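Local coordinates for putative cytoplasmic protein (PDB 4J32), which is the type VI secretion effector Tae4, an NlpC/P60 papain-like cysteine peptidase that probably hydrolyses peptidoglycan and is inhibited by the immunity protein Tai4, at residues G105-I110 and V167-I172. Numbering follows the deposited sequence.
Sequences GKPDLI and VGTLWI
The indole of Trp171 carries Pro107 CB and Thr169 CG2 over one face, each about 4.0 Å above the plane and displaced toward the rim, while Gly105 O sits at its edge. With CG anti to the carbonyl carbon (chi1 -76°), the ring swings back toward 105-110, and NE1 gives Gly105 O a hydrogen bond of 2.9 Å that lies in the ring plane but comes from above the carbonyl plane. This bond and the proline packing help to fix the rotation of the indole. Gly105, the first residue to leave the helical conformation after the preceding helix, has positive phi, at backbone angles that suit a residue without a side chain. Pro107 lies alongside the indole, and its CB meets Thr169 CG2 obliquely at 3.5 Å.

Beyond the proline, two residues, Asp108 and Leu109, stand against the single Leu170, a classic beta bulge. Leu170 O is gripped twice, by Asp108 N at 2.8 Å, nearly along the C=O axis, and by Leu109 N at 3.3 Å on a lone pair; Leu170 N returns a straight bond (166°) to Leu109 O. The Asp108 side chain reaches across to Ile172, crossing it at about a right angle, and OD1 takes Ile172 N on its anti lone pair at 2.8 Å. The same OD1 forms a salt bridge with Arg16, whose positive charge probably favours the ionised carboxylate. Past the bulge the pairing is regular: Ile110 faces Thr169 in a non-hydrogen-bonded pair, its CG2 lying beside Val167 CG1.

Strand 109-112 is thus joined as an outermost strand within this chain to 164-172, whose other side pairs with 124-131 in the antiparallel sheet of this papain-like fold; Trp171 meanwhile packs on Leu100 and Thr101 of helix 93-103 and on Val127, tying helix to sheet.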
# COMPACT_ATOMS: atom_id res chain seq x y z
N GLY A 105 -3.10 -34.91 -25.00
CA GLY A 105 -2.34 -36.07 -25.42
C GLY A 105 -0.86 -35.76 -25.32
O GLY A 105 -0.45 -34.78 -24.67
N LYS A 106 -0.06 -36.60 -25.97
CA LYS A 106 1.40 -36.46 -25.91
C LYS A 106 1.81 -35.18 -26.63
O LYS A 106 1.36 -34.95 -27.76
CB LYS A 106 2.09 -37.65 -26.58
CG LYS A 106 1.67 -39.01 -26.05
CD LYS A 106 2.27 -39.30 -24.67
CE LYS A 106 1.37 -40.25 -23.86
NZ LYS A 106 0.06 -39.56 -23.51
N PRO A 107 2.68 -34.37 -25.99
CA PRO A 107 3.23 -33.21 -26.71
C PRO A 107 4.05 -33.66 -27.90
O PRO A 107 4.61 -34.78 -27.91
CB PRO A 107 4.15 -32.54 -25.69
CG PRO A 107 3.79 -33.13 -24.36
CD PRO A 107 3.23 -34.48 -24.62
N ASP A 108 4.13 -32.81 -28.90
CA ASP A 108 4.88 -33.15 -30.10
C ASP A 108 6.33 -32.72 -30.06
O ASP A 108 7.17 -33.32 -30.73
CB ASP A 108 4.17 -32.56 -31.31
CG ASP A 108 2.81 -33.19 -31.50
OD1 ASP A 108 1.80 -32.50 -31.25
OD2 ASP A 108 2.76 -34.40 -31.80
N LEU A 109 6.61 -31.67 -29.30
CA LEU A 109 7.97 -31.16 -29.07
C LEU A 109 8.08 -30.72 -27.63
O LEU A 109 7.18 -30.01 -27.11
CB LEU A 109 8.24 -29.91 -29.93
CG LEU A 109 9.16 -29.80 -31.13
CD1 LEU A 109 9.22 -28.34 -31.59
CD2 LEU A 109 10.57 -30.35 -30.81
N ILE A 110 9.15 -31.14 -26.97
CA ILE A 110 9.54 -30.63 -25.65
C ILE A 110 10.99 -30.18 -25.77
O ILE A 110 11.85 -30.97 -26.16
CB ILE A 110 9.39 -31.67 -24.52
CG1 ILE A 110 7.95 -32.25 -24.48
CG2 ILE A 110 9.77 -31.04 -23.16
CD1 ILE A 110 7.81 -33.45 -23.51
N VAL A 167 11.65 -24.45 -20.11
CA VAL A 167 11.08 -25.55 -20.92
C VAL A 167 9.98 -25.02 -21.85
O VAL A 167 9.11 -24.25 -21.42
CB VAL A 167 10.47 -26.70 -20.06
CG1 VAL A 167 10.22 -27.96 -20.93
CG2 VAL A 167 11.34 -27.04 -18.86
N GLY A 168 10.01 -25.44 -23.11
CA GLY A 168 8.96 -25.10 -24.07
C GLY A 168 8.35 -26.37 -24.62
O GLY A 168 9.07 -27.30 -24.96
N THR A 169 7.02 -26.38 -24.73
CA THR A 169 6.26 -27.57 -25.13
C THR A 169 5.27 -27.15 -26.20
O THR A 169 4.56 -26.15 -26.04
CB THR A 169 5.49 -28.13 -23.90
OG1 THR A 169 6.42 -28.45 -22.87
CG2 THR A 169 4.66 -29.39 -24.25
N LEU A 170 5.22 -27.91 -27.29
CA LEU A 170 4.28 -27.65 -28.37
C LEU A 170 3.36 -28.86 -28.60
O LEU A 170 3.83 -30.01 -28.71
CB LEU A 170 5.04 -27.28 -29.66
CG LEU A 170 4.18 -26.90 -30.88
CD1 LEU A 170 3.61 -25.48 -30.78
CD2 LEU A 170 4.98 -27.06 -32.17
N TRP A 171 2.05 -28.59 -28.65
CA TRP A 171 1.09 -29.56 -29.18
C TRP A 171 0.68 -29.07 -30.56
O TRP A 171 0.11 -28.00 -30.69
CB TRP A 171 -0.18 -29.62 -28.31
CG TRP A 171 0.01 -30.37 -27.01
CD1 TRP A 171 -0.07 -31.71 -26.83
CD2 TRP A 171 0.28 -29.81 -25.72
NE1 TRP A 171 0.16 -32.04 -25.50
CE2 TRP A 171 0.35 -30.88 -24.80
CE3 TRP A 171 0.47 -28.51 -25.26
CZ2 TRP A 171 0.62 -30.69 -23.44
CZ3 TRP A 171 0.73 -28.31 -23.90
CH2 TRP A 171 0.80 -29.40 -23.00
N ILE A 172 1.00 -29.85 -31.59
CA ILE A 172 0.68 -29.46 -32.97
C ILE A 172 -0.83 -29.45 -33.18
O ILE A 172 -1.55 -30.39 -32.76
CB ILE A 172 1.38 -30.40 -33.99
CG1 ILE A 172 2.91 -30.17 -33.95
CG2 ILE A 172 0.82 -30.23 -35.39
CD1 ILE A 172 3.71 -31.14 -34.82